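Local coordinates for Non-ribosomal peptide synthetase (Streptomyces halstedii, PDB 3WV4), which is a non-ribosomal peptide synthetase whose crystallised N-terminal domain belongs to the ANL superfamily of AMP-binding enzymes, at residues 81-86 with 170-175; 340-345 with 421-426; 371-376 with 391-396. All blocks are in the same frame, centred on the assembly; numbering follows the deposited sequence.

Interaction 1: 81-86 with 170-175; sequences QAFSAW and SLWADV
W86, V175 and L171 carry most of this helix-helix contact, which rests entirely on van der Waals packing. The short helical segments cross steeply, at 108°, with axes 9.6 Å apart. The indole of W86, its CG anti to the backbone N and beside the carbonyl carbon, reaches across to L171, which meets it at about a right angle. L171 CD1 sits over one face of the indole, 4.1 Å above the plane and offset toward the rim, while L171 CB lies by its NE1-CE2-CZ2 side, 3.9 Å from W86 NE1. The CG of L171 takes the crowded position between N and carbonyl carbon, and CD1 also meets the edge of the F83 ring, 4.1 Å from F83 CE1. V175 splits its two methyls: CG1 presses on A82 CB at 3.6 Å, and CG2 meets the edge of the F83 ring at CD1, 4.0 Å away. Small A82 allows the backbones to come close here, the CA atoms of A82 and V175 lying 5.4 Å apart. At the margin, D174 CB touches the edge of W86 at CD1, while its OD1 forms a salt bridge with R177. Y166, edge-to-face with W86, and I147, touched by F83, place the pair in the helical layer packed on the parallel sheet of an alternating α/β subdomain of the ANL fold.

Interaction 2: 340-345 with 421-426; sequences YGQTEC and MRLHTG
Two sequence signatures of the ANL superfamily meet here: the YGxTE-type motif, whose loop 340-345 follows strand 335-340, and the TGD motif, which begins at T425 of strand 422-425. A single hydrogen bond joins them. Q342, with CG beside the backbone N and the chain extended beyond it, sends NE2 to the carbonyl oxygen of T425 at 2.8 Å, with an N-H...O angle of 153°. The bond lies on a lone pair of T425 O and only 8° out of the amide plane of Q342, which favours this rotation of the amide. The amide also crosses T425 obliquely, NE2 coming within 3.5 Å of T425 CB. Toward the start of the strand, L423 points its forked end at E344 of the short 3-10 segment and at C345 after it: CD1 lies 3.7 Å from E344 CB and CD2 lies 3.8 Å from C345 SG. L423 crosses E344 at about a right angle, and the bend of E344 at chi2 (79°) carries the carboxylate away from the strand to Y401 OH. Y340 OH approaches T425 OG1 only to 4.0 Å; each hydroxyl is held by others, Y340 by D427 and T425 by I390 O and D427 N. Y340 lies where strand 335-340, paired with 349-350, runs into the loop, while L423 is hydrogen-bonded through its backbone to V392 of the neighbouring strand 388-393, and R422 likewise to R413 of strand 412-413.

Interaction 3: 371-376 with 391-396; sequences TIEILD and TVTGPH
Strands 371-375 and 391-393 run antiparallel at 148°, their axes 4.8 Å apart, with T371-T393 and E373-T391 as hydrogen-bonded pairs and I372-V392 as the non-hydrogen-bonded pair between. They form part of the mixed β-sheet of the ANL N-terminal domain, consistent with its distorted β-barrel. The T371-T393 pair is regular: T371 N to T393 O and T393 N to T371 O both span 2.9 Å in the carbonyl plane. E373 N instead meets T391 O at 2.9 Å from above its carbonyl plane. The CA-H groups of V392 and I372 point at T371 O and T391 O. The side chains of I372 and V392 lie side by side on one face, I372 CD1 reaching V392 CG2 at 3.7 Å. The other face carries T371, E373, T391 and T393. There E373, bent at chi2, crosses T391 obliquely, and its OE1 makes a salt bridge with R422 of neighbouring strand 422-425. T391 has the most surface buried by the contact: CG2, beside the backbone N, is met at about a right angle by L375, with L375 CG and CD1 each 3.8 Å from T391 CG2. Its OG1, in the crowded position between N and carbonyl carbon, turns back on the partner strand, so E373 O is gripped twice: by T391 N at 2.8 Å in the carbonyl plane, and by T391 OG1, also at 2.8 Å, from above it.

Interaction 1 lies apart from the others, on the opposite side of the chain's centre, its nearest atoms about 21 Å from interaction 2 and about 23 Å from interaction 3. It is the buried one, made of aromatic and aliphatic groups between helices. Interactions 2 and 3 are partly buried and adjoin, their centres about 8 Å apart, in the same mixed sheet: strand 422-425, which meets the 340-345 loop, lies beside the 391-393 strand that pairs with 371-375, and the two contacts touch across these neighbouring strands. Chemistry follows place: backbone bonds dominate between strands, whereas one amide and apolar contacts join loop to strand.

Interaction 1: 81-86 with 170-175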
ATOM      1  N   GLN A  81     -19.104   2.674   5.000  1.00 32.73           N
ATOM      2  CA  GLN A  81     -20.066   3.691   5.505  1.00 33.15           C
ATOM      3  C   GLN A  81     -20.429   3.464   6.963  1.00 33.92           C
ATOM      4  O   GLN A  81     -20.428   4.402   7.783  1.00 34.15           O
ATOM      5  CB  GLN A  81     -21.339   3.643   4.652  1.00 32.68           C
ATOM      6  CG  GLN A  81     -21.042   4.097   3.240  1.00 33.52           C
ATOM      7  CD  GLN A  81     -22.244   3.985   2.311  1.00 33.86           C
ATOM      8  OE1 GLN A  81     -23.223   3.329   2.622  1.00 36.07           O
ATOM      9  NE2 GLN A  81     -22.166   4.644   1.182  1.00 32.25           N
ATOM     10  N   ALA A  82     -20.739   2.208   7.305  1.00 34.34           N
ATOM     11  CA  ALA A  82     -21.089   1.883   8.685  1.00 33.74           C
ATOM     12  C   ALA A  82     -19.944   2.226   9.615  1.00 34.43           C
ATOM     13  O   ALA A  82     -20.126   2.802  10.708  1.00 36.01           O
ATOM     14  CB  ALA A  82     -21.478   0.416   8.793  1.00 34.96           C
ATOM     15  N   PHE A  83     -18.727   1.913   9.183  1.00 34.28           N
ATOM     16  CA  PHE A  83     -17.581   2.238  10.021  1.00 31.79           C
ATOM     17  C   PHE A  83     -17.408   3.756  10.152  1.00 32.86           C
ATOM     18  O   PHE A  83     -17.065   4.249  11.229  1.00 36.33           O
ATOM     19  CB  PHE A  83     -16.288   1.552   9.559  1.00 29.82           C
ATOM     20  CG  PHE A  83     -15.156   1.821  10.481  1.00 30.43           C
ATOM     21  CD1 PHE A  83     -15.131   1.213  11.737  1.00 30.55           C
ATOM     22  CD2 PHE A  83     -14.260   2.812  10.196  1.00 28.78           C
ATOM     23  CE1 PHE A  83     -14.138   1.526  12.643  1.00 31.16           C
ATOM     24  CE2 PHE A  83     -13.247   3.110  11.078  1.00 33.04           C
ATOM     25  CZ  PHE A  83     -13.172   2.464  12.316  1.00 31.73           C
ATOM     26  N   SER A  84     -17.690   4.514   9.075  1.00 35.31           N
ATOM     27  CA  SER A  84     -17.685   5.961   9.182  1.00 35.47           C
ATOM     28  C   SER A  84     -18.708   6.448  10.275  1.00 38.19           C
ATOM     29  O   SER A  84     -18.406   7.347  11.063  1.00 35.39           O
ATOM     30  CB  SER A  84     -17.987   6.612   7.837  1.00 38.25           C
ATOM     31  OG  SER A  84     -16.990   6.322   6.864  1.00 37.13           O
ATOM     32  N   ALA A  85     -19.905   5.851  10.330  1.00 37.02           N
ATOM     33  CA  ALA A  85     -20.902   6.270  11.322  1.00 38.03           C
ATOM     34  C   ALA A  85     -20.416   5.965  12.711  1.00 38.07           C
ATOM     35  O   ALA A  85     -20.662   6.710  13.627  1.00 36.81           O
ATOM     36  CB  ALA A  85     -22.216   5.573  11.093  1.00 38.29           C
ATOM     37  N   TRP A  86     -19.665   4.884  12.859  1.00 37.59           N
ATOM     38  CA  TRP A  86     -19.061   4.596  14.120  1.00 36.46           C
ATOM     39  C   TRP A  86     -18.063   5.662  14.506  1.00 41.60           C
ATOM     40  O   TRP A  86     -17.991   6.042  15.665  1.00 43.19           O
ATOM     41  CB  TRP A  86     -18.357   3.242  14.032  1.00 36.91           C
ATOM     42  CG  TRP A  86     -17.850   2.730  15.283  1.00 34.11           C
ATOM     43  CD1 TRP A  86     -18.518   1.954  16.172  1.00 34.92           C
ATOM     44  CD2 TRP A  86     -16.511   2.850  15.764  1.00 35.29           C
ATOM     45  NE1 TRP A  86     -17.685   1.619  17.229  1.00 36.48           N
ATOM     46  CE2 TRP A  86     -16.450   2.160  17.017  1.00 34.10           C
ATOM     47  CE3 TRP A  86     -15.368   3.528  15.306  1.00 32.06           C
ATOM     48  CZ2 TRP A  86     -15.289   2.085  17.774  1.00 32.96           C
ATOM     49  CZ3 TRP A  86     -14.197   3.442  16.059  1.00 32.68           C
ATOM     50  CH2 TRP A  86     -14.172   2.755  17.296  1.00 32.83           C
ATOM     51  N   SER A 170     -15.629  -6.778  19.155  1.00 53.69           N
ATOM     52  CA  SER A 170     -16.611  -6.109  19.935  1.00 53.78           C
ATOM     53  C   SER A 170     -17.192  -4.972  19.088  1.00 48.49           C
ATOM     54  O   SER A 170     -18.426  -4.894  18.883  1.00 47.17           O
ATOM     55  CB  SER A 170     -16.032  -5.659  21.283  1.00 55.55           C
ATOM     56  OG  SER A 170     -15.623  -4.306  21.255  1.00 61.81           O
ATOM     57  N   LEU A 171     -16.334  -4.092  18.576  1.00 43.53           N
ATOM     58  CA  LEU A 171     -16.879  -2.927  17.861  1.00 40.14           C
ATOM     59  C   LEU A 171     -17.562  -3.292  16.559  1.00 36.95           C
ATOM     60  O   LEU A 171     -18.398  -2.546  16.089  1.00 38.08           O
ATOM     61  CB  LEU A 171     -15.870  -1.834  17.578  1.00 40.90           C
ATOM     62  CG  LEU A 171     -14.933  -2.034  16.372  1.00 43.20           C
ATOM     63  CD1 LEU A 171     -15.530  -1.423  15.101  1.00 39.85           C
ATOM     64  CD2 LEU A 171     -13.575  -1.425  16.655  1.00 40.61           C
ATOM     65  N   TRP A 172     -17.221  -4.420  15.961  1.00 37.74           N
ATOM     66  CA  TRP A 172     -17.899  -4.843  14.751  1.00 38.66           C
ATOM     67  C   TRP A 172     -19.381  -5.104  14.990  1.00 42.22           C
ATOM     68  O   TRP A 172     -20.161  -4.901  14.096  1.00 37.99           O
ATOM     69  CB  TRP A 172     -17.222  -6.047  14.060  1.00 39.31           C
ATOM     70  CG  TRP A 172     -17.390  -5.968  12.553  1.00 38.49           C
ATOM     71  CD1 TRP A 172     -18.155  -6.777  11.763  1.00 37.21           C
ATOM     72  CD2 TRP A 172     -16.798  -4.988  11.682  1.00 36.89           C
ATOM     73  NE1 TRP A 172     -18.075  -6.356  10.459  1.00 39.03           N
ATOM     74  CE2 TRP A 172     -17.263  -5.251  10.386  1.00 37.60           C
ATOM     75  CE3 TRP A 172     -15.944  -3.895  11.883  1.00 39.52           C
ATOM     76  CZ2 TRP A 172     -16.891  -4.473   9.293  1.00 39.03           C
ATOM     77  CZ3 TRP A 172     -15.555  -3.128  10.789  1.00 38.14           C
ATOM     78  CH2 TRP A 172     -16.037  -3.411   9.519  1.00 36.71           C
ATOM     79  N   ALA A 173     -19.770  -5.530  16.200  1.00 41.67           N
ATOM     80  CA  ALA A 173     -21.205  -5.706  16.474  1.00 43.66           C
ATOM     81  C   ALA A 173     -21.968  -4.426  16.178  1.00 43.37           C
ATOM     82  O   ALA A 173     -23.027  -4.447  15.538  1.00 45.42           O
ATOM     83  CB  ALA A 173     -21.436  -6.135  17.937  1.00 45.55           C
ATOM     84  N   ASP A 174     -21.438  -3.313  16.664  1.00 42.96           N
ATOM     85  CA  ASP A 174     -22.036  -2.006  16.413  1.00 45.61           C
ATOM     86  C   ASP A 174     -22.027  -1.642  14.960  1.00 45.04           C
ATOM     87  O   ASP A 174     -22.997  -1.086  14.473  1.00 48.77           O
ATOM     88  CB  ASP A 174     -21.289  -0.916  17.207  1.00 49.51           C
ATOM     89  CG  ASP A 174     -21.438  -1.108  18.709  1.00 53.29           C
ATOM     90  OD1 ASP A 174     -22.487  -1.691  19.129  1.00 49.12           O
ATOM     91  OD2 ASP A 174     -20.505  -0.698  19.445  1.00 54.84           O
ATOM     92  N   VAL A 175     -20.921  -1.914  14.269  1.00 42.91           N
ATOM     93  CA  VAL A 175     -20.826  -1.554  12.852  1.00 40.52           C
ATOM     94  C   VAL A 175     -21.902  -2.295  12.086  1.00 38.58           C
ATOM     95  O   VAL A 175     -22.477  -1.769  11.135  1.00 37.75           O
ATOM     96  CB  VAL A 175     -19.434  -1.845  12.247  1.00 38.91           C
ATOM     97  CG1 VAL A 175     -19.457  -1.785  10.723  1.00 40.65           C
ATOM     98  CG2 VAL A 175     -18.419  -0.847  12.747  1.00 40.45           C
TER

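Interaction 2: 340-345 with 421-426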
ATOM      1  N   TYR A 340      11.232  -0.129  -8.130  1.00 25.86           N
ATOM      2  CA  TYR A 340      12.028   0.470  -7.065  1.00 26.06           C
ATOM      3  C   TYR A 340      11.257   1.623  -6.519  1.00 25.31           C
ATOM      4  O   TYR A 340      10.554   2.341  -7.262  1.00 25.90           O
ATOM      5  CB  TYR A 340      13.393   0.908  -7.613  1.00 26.91           C
ATOM      6  CG  TYR A 340      14.028   2.019  -6.853  1.00 27.87           C
ATOM      7  CD1 TYR A 340      14.542   1.799  -5.527  1.00 29.48           C
ATOM      8  CD2 TYR A 340      14.199   3.281  -7.423  1.00 27.63           C
ATOM      9  CE1 TYR A 340      15.167   2.830  -4.842  1.00 29.82           C
ATOM     10  CE2 TYR A 340      14.797   4.320  -6.719  1.00 29.49           C
ATOM     11  CZ  TYR A 340      15.306   4.082  -5.435  1.00 30.73           C
ATOM     12  OH  TYR A 340      15.885   5.133  -4.727  1.00 34.28           O
ATOM     13  N   GLY A 341      11.319   1.794  -5.221  1.00 25.23           N
ATOM     14  CA  GLY A 341      10.655   2.898  -4.590  1.00 26.53           C
ATOM     15  C   GLY A 341      11.070   3.110  -3.157  1.00 27.81           C
ATOM     16  O   GLY A 341      11.832   2.322  -2.615  1.00 29.92           O
ATOM     17  N   GLN A 342      10.526   4.162  -2.546  1.00 29.79           N
ATOM     18  CA  GLN A 342      10.642   4.437  -1.110  1.00 32.71           C
ATOM     19  C   GLN A 342       9.274   4.834  -0.664  1.00 29.80           C
ATOM     20  O   GLN A 342       8.527   5.412  -1.451  1.00 34.20           O
ATOM     21  CB  GLN A 342      11.538   5.672  -0.828  1.00 32.76           C
ATOM     22  CG  GLN A 342      13.034   5.432  -0.941  1.00 37.79           C
ATOM     23  CD  GLN A 342      13.872   6.669  -0.593  1.00 39.07           C
ATOM     24  OE1 GLN A 342      13.381   7.796  -0.464  1.00 45.94           O
ATOM     25  NE2 GLN A 342      15.125   6.443  -0.384  1.00 40.74           N
ATOM     26  N   THR A 343       9.030   4.697   0.634  1.00 28.32           N
ATOM     27  CA  THR A 343       7.803   5.148   1.248  1.00 28.13           C
ATOM     28  C   THR A 343       7.517   6.639   1.076  1.00 30.23           C
ATOM     29  O   THR A 343       6.363   7.038   0.813  1.00 30.01           O
ATOM     30  CB  THR A 343       7.819   4.779   2.737  1.00 28.72           C
ATOM     31  OG1 THR A 343       8.016   3.374   2.873  1.00 27.09           O
ATOM     32  CG2 THR A 343       6.499   5.114   3.339  1.00 28.05           C
ATOM     33  N   GLU A 344       8.587   7.438   1.027  1.00 31.06           N
ATOM     34  CA  GLU A 344       8.498   8.888   0.883  1.00 31.35           C
ATOM     35  C   GLU A 344       7.778   9.371  -0.377  1.00 29.58           C
ATOM     36  O   GLU A 344       7.232  10.516  -0.421  1.00 29.04           O
ATOM     37  CB  GLU A 344       9.921   9.488   0.955  1.00 34.77           C
ATOM     38  CG  GLU A 344      10.537   9.560   2.348  1.00 34.42           C
ATOM     39  CD  GLU A 344      11.125   8.238   2.877  1.00 36.09           C
ATOM     40  OE1 GLU A 344      10.917   7.129   2.326  1.00 34.38           O
ATOM     41  OE2 GLU A 344      11.765   8.309   3.934  1.00 39.34           O
ATOM     42  N   CYS A 345       7.674   8.509  -1.383  1.00 29.44           N
ATOM     43  CA  CYS A 345       6.827   8.825  -2.556  1.00 27.75           C
ATOM     44  C   CYS A 345       6.084   7.611  -3.156  1.00 27.11           C
ATOM     45  O   CYS A 345       5.722   7.581  -4.321  1.00 28.83           O
ATOM     46  CB  CYS A 345       7.723   9.458  -3.609  1.00 27.94           C
ATOM     47  SG  CYS A 345       8.939   8.387  -4.320  1.00 29.64           S
ATOM     48  N   MET A 421       9.058  20.082  -2.882  1.00 67.59           N
ATOM     49  CA  MET A 421       8.788  19.512  -4.171  1.00 60.31           C
ATOM     50  C   MET A 421       9.882  18.572  -4.706  1.00 51.88           C
ATOM     51  O   MET A 421       9.636  17.955  -5.708  1.00 49.51           O
ATOM     52  CB  MET A 421       8.464  20.639  -5.200  1.00 65.14           C
ATOM     53  CG  MET A 421       9.665  21.507  -5.591  1.00 68.47           C
ATOM     54  SD  MET A 421       9.328  22.973  -6.608  1.00 85.16           S
ATOM     55  CE  MET A 421       8.612  24.134  -5.432  1.00 76.19           C
ATOM     56  N   ARG A 422      11.069  18.452  -4.096  1.00 49.28           N
ATOM     57  CA  ARG A 422      12.062  17.486  -4.601  1.00 46.02           C
ATOM     58  C   ARG A 422      12.496  16.534  -3.533  1.00 42.30           C
ATOM     59  O   ARG A 422      13.010  16.946  -2.493  1.00 38.41           O
ATOM     60  CB  ARG A 422      13.275  18.160  -5.222  1.00 49.86           C
ATOM     61  CG  ARG A 422      14.452  17.211  -5.476  1.00 54.59           C
ATOM     62  CD  ARG A 422      15.191  17.499  -6.775  1.00 58.84           C
ATOM     63  NE  ARG A 422      15.172  18.911  -7.125  1.00 67.12           N
ATOM     64  CZ  ARG A 422      15.166  19.383  -8.367  1.00 72.63           C
ATOM     65  NH1 ARG A 422      15.181  18.548  -9.396  1.00 72.23           N
ATOM     66  NH2 ARG A 422      15.138  20.704  -8.573  1.00 76.70           N
ATOM     67  N   LEU A 423      12.240  15.248  -3.760  1.00 38.37           N
ATOM     68  CA  LEU A 423      12.642  14.232  -2.789  1.00 38.93           C
ATOM     69  C   LEU A 423      14.040  13.788  -3.083  1.00 38.92           C
ATOM     70  O   LEU A 423      14.337  13.355  -4.190  1.00 38.26           O
ATOM     71  CB  LEU A 423      11.727  13.001  -2.846  1.00 36.35           C
ATOM     72  CG  LEU A 423      12.181  11.804  -2.038  1.00 36.02           C
ATOM     73  CD1 LEU A 423      12.049  12.116  -0.555  1.00 35.74           C
ATOM     74  CD2 LEU A 423      11.419  10.537  -2.457  1.00 35.31           C
ATOM     75  N   HIS A 424      14.892  13.855  -2.070  1.00 42.33           N
ATOM     76  CA  HIS A 424      16.264  13.356  -2.151  1.00 41.41           C
ATOM     77  C   HIS A 424      16.303  12.029  -1.449  1.00 41.12           C
ATOM     78  O   HIS A 424      16.098  11.957  -0.234  1.00 41.27           O
ATOM     79  CB  HIS A 424      17.220  14.361  -1.465  1.00 45.31           C
ATOM     80  CG  HIS A 424      17.364  15.650  -2.205  1.00 45.10           C
ATOM     81  ND1 HIS A 424      18.508  15.993  -2.899  1.00 46.51           N
ATOM     82  CD2 HIS A 424      16.503  16.679  -2.368  1.00 47.42           C
ATOM     83  CE1 HIS A 424      18.337  17.174  -3.463  1.00 47.90           C
ATOM     84  NE2 HIS A 424      17.129  17.610  -3.157  1.00 48.67           N
ATOM     85  N   THR A 425      16.578  10.965  -2.195  1.00 37.90           N
ATOM     86  CA  THR A 425      16.377   9.622  -1.677  1.00 37.97           C
ATOM     87  C   THR A 425      17.516   9.078  -0.820  1.00 39.63           C
ATOM     88  O   THR A 425      17.341   8.084  -0.107  1.00 40.62           O
ATOM     89  CB  THR A 425      16.251   8.625  -2.838  1.00 35.67           C
ATOM     90  OG1 THR A 425      17.511   8.542  -3.516  1.00 35.79           O
ATOM     91  CG2 THR A 425      15.116   9.042  -3.821  1.00 35.81           C
ATOM     92  N   GLY A 426      18.714   9.641  -0.974  1.00 38.83           N
ATOM     93  CA  GLY A 426      19.887   9.086  -0.336  1.00 39.86           C
ATOM     94  C   GLY A 426      20.354   7.841  -1.046  1.00 39.42           C
ATOM     95  O   GLY A 426      21.248   7.167  -0.585  1.00 38.68           O
TER

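Interaction 3: 371-376 with 391-396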
ATOM      1  N   THR A 371       9.212  12.729 -12.368  1.00 30.40           N
ATOM      2  CA  THR A 371      10.543  12.953 -12.945  1.00 32.48           C
ATOM      3  C   THR A 371      11.604  12.426 -12.006  1.00 32.78           C
ATOM      4  O   THR A 371      11.535  12.690 -10.810  1.00 31.27           O
ATOM      5  CB  THR A 371      10.772  14.476 -13.152  1.00 34.04           C
ATOM      6  OG1 THR A 371       9.903  14.918 -14.211  1.00 37.90           O
ATOM      7  CG2 THR A 371      12.171  14.767 -13.562  1.00 34.82           C
ATOM      8  N   ILE A 372      12.571  11.679 -12.544  1.00 32.15           N
ATOM      9  CA  ILE A 372      13.724  11.291 -11.797  1.00 32.10           C
ATOM     10  C   ILE A 372      14.902  12.159 -12.292  1.00 34.49           C
ATOM     11  O   ILE A 372      15.184  12.173 -13.493  1.00 33.06           O
ATOM     12  CB  ILE A 372      14.129   9.817 -12.080  1.00 32.00           C
ATOM     13  CG1 ILE A 372      13.090   8.775 -11.664  1.00 33.10           C
ATOM     14  CG2 ILE A 372      15.459   9.509 -11.446  1.00 32.92           C
ATOM     15  CD1 ILE A 372      12.311   9.270 -10.503  1.00 37.19           C
ATOM     16  N   GLU A 373      15.604  12.848 -11.401  1.00 35.66           N
ATOM     17  CA  GLU A 373      16.864  13.510 -11.812  1.00 38.95           C
ATOM     18  C   GLU A 373      17.990  13.079 -10.927  1.00 38.54           C
ATOM     19  O   GLU A 373      17.818  12.899  -9.702  1.00 36.68           O
ATOM     20  CB  GLU A 373      16.760  15.018 -11.727  1.00 42.47           C
ATOM     21  CG  GLU A 373      15.770  15.653 -12.670  1.00 45.90           C
ATOM     22  CD  GLU A 373      15.190  16.902 -12.065  1.00 52.52           C
ATOM     23  OE1 GLU A 373      14.672  16.822 -10.912  1.00 66.61           O
ATOM     24  OE2 GLU A 373      15.281  17.961 -12.704  1.00 53.36           O
ATOM     25  N   ILE A 374      19.157  12.961 -11.547  1.00 38.68           N
ATOM     26  CA  ILE A 374      20.367  12.589 -10.840  1.00 39.65           C
ATOM     27  C   ILE A 374      21.154  13.891 -10.543  1.00 44.78           C
ATOM     28  O   ILE A 374      21.517  14.594 -11.471  1.00 44.45           O
ATOM     29  CB  ILE A 374      21.201  11.665 -11.714  1.00 37.80           C
ATOM     30  CG1 ILE A 374      20.414  10.440 -12.193  1.00 38.18           C
ATOM     31  CG2 ILE A 374      22.426  11.171 -10.971  1.00 42.57           C
ATOM     32  CD1 ILE A 374      19.841   9.584 -11.091  1.00 38.18           C
ATOM     33  N   LEU A 375      21.380  14.216  -9.267  1.00 45.54           N
ATOM     34  CA  LEU A 375      22.079  15.464  -8.876  1.00 48.93           C
ATOM     35  C   LEU A 375      23.517  15.253  -8.371  1.00 50.92           C
ATOM     36  O   LEU A 375      23.792  14.215  -7.761  1.00 41.97           O
ATOM     37  CB  LEU A 375      21.279  16.145  -7.780  1.00 50.29           C
ATOM     38  CG  LEU A 375      19.864  16.572  -8.200  1.00 52.56           C
ATOM     39  CD1 LEU A 375      19.241  17.533  -7.192  1.00 54.25           C
ATOM     40  CD2 LEU A 375      19.855  17.184  -9.599  1.00 54.07           C
ATOM     41  N   ASP A 376      24.432  16.206  -8.655  1.00 55.77           N
ATOM     42  CA  ASP A 376      25.817  16.177  -8.106  1.00 63.06           C
ATOM     43  C   ASP A 376      25.819  16.635  -6.665  1.00 66.48           C
ATOM     44  O   ASP A 376      24.765  16.956  -6.105  1.00 68.39           O
ATOM     45  CB  ASP A 376      26.852  17.008  -8.950  1.00 65.33           C
ATOM     46  CG  ASP A 376      26.565  18.543  -8.982  1.00 67.07           C
ATOM     47  OD1 ASP A 376      26.279  19.146  -7.933  1.00 66.71           O
ATOM     48  OD2 ASP A 376      26.652  19.160 -10.073  1.00 63.93           O
ATOM     49  N   THR A 391      17.066  11.625  -7.293  1.00 32.31           N
ATOM     50  CA  THR A 391      16.080  12.544  -6.737  1.00 34.46           C
ATOM     51  C   THR A 391      14.827  12.402  -7.578  1.00 33.42           C
ATOM     52  O   THR A 391      14.901  11.925  -8.701  1.00 31.43           O
ATOM     53  CB  THR A 391      16.519  14.019  -6.638  1.00 36.07           C
ATOM     54  OG1 THR A 391      16.445  14.654  -7.928  1.00 39.99           O
ATOM     55  CG2 THR A 391      17.920  14.117  -6.067  1.00 35.65           C
ATOM     56  N   VAL A 392      13.698  12.832  -7.006  1.00 34.45           N
ATOM     57  CA  VAL A 392      12.384  12.598  -7.552  1.00 35.25           C
ATOM     58  C   VAL A 392      11.482  13.807  -7.379  1.00 35.47           C
ATOM     59  O   VAL A 392      11.436  14.425  -6.310  1.00 39.04           O
ATOM     60  CB  VAL A 392      11.735  11.446  -6.794  1.00 36.50           C
ATOM     61  CG1 VAL A 392      10.309  11.236  -7.240  1.00 33.91           C
ATOM     62  CG2 VAL A 392      12.567  10.183  -6.976  1.00 37.35           C
ATOM     63  N   THR A 393      10.710  14.089  -8.397  1.00 33.55           N
ATOM     64  CA  THR A 393       9.743  15.160  -8.350  1.00 35.68           C
ATOM     65  C   THR A 393       8.387  14.693  -8.916  1.00 33.30           C
ATOM     66  O   THR A 393       8.339  13.973  -9.884  1.00 32.57           O
ATOM     67  CB  THR A 393      10.347  16.332  -9.159  1.00 37.86           C
ATOM     68  OG1 THR A 393      11.456  16.854  -8.417  1.00 41.24           O
ATOM     69  CG2 THR A 393       9.349  17.405  -9.367  1.00 39.89           C
ATOM     70  N   GLY A 394       7.280  15.097  -8.320  1.00 33.10           N
ATOM     71  CA  GLY A 394       6.007  14.805  -8.920  1.00 32.46           C
ATOM     72  C   GLY A 394       4.876  14.650  -7.946  1.00 32.02           C
ATOM     73  O   GLY A 394       5.050  14.831  -6.734  1.00 31.56           O
ATOM     74  N   PRO A 395       3.704  14.324  -8.471  1.00 30.71           N
ATOM     75  CA  PRO A 395       2.480  14.365  -7.689  1.00 32.50           C
ATOM     76  C   PRO A 395       2.307  13.184  -6.755  1.00 32.52           C
ATOM     77  O   PRO A 395       1.256  13.015  -6.188  1.00 34.62           O
ATOM     78  CB  PRO A 395       1.360  14.374  -8.754  1.00 32.75           C
ATOM     79  CG  PRO A 395       2.046  14.683 -10.054  1.00 31.92           C
ATOM     80  CD  PRO A 395       3.436  14.130  -9.905  1.00 31.44           C
ATOM     81  N   HIS A 396       3.339  12.372  -6.622  1.00 32.63           N
ATOM     82  CA  HIS A 396       3.389  11.216  -5.708  1.00 29.79           C
ATOM     83  C   HIS A 396       4.279  11.528  -4.506  1.00 30.97           C
ATOM     84  O   HIS A 396       4.265  10.780  -3.528  1.00 25.87           O
ATOM     85  CB  HIS A 396       3.927   9.982  -6.418  1.00 27.79           C
ATOM     86  CG  HIS A 396       5.293  10.143  -7.007  1.00 28.39           C
ATOM     87  ND1 HIS A 396       5.818  11.355  -7.439  1.00 29.86           N
ATOM     88  CD2 HIS A 396       6.224   9.215  -7.314  1.00 28.75           C
ATOM     89  CE1 HIS A 396       7.023  11.161  -7.938  1.00 28.53           C
ATOM     90  NE2 HIS A 396       7.291   9.871  -7.882  1.00 29.65           N
TER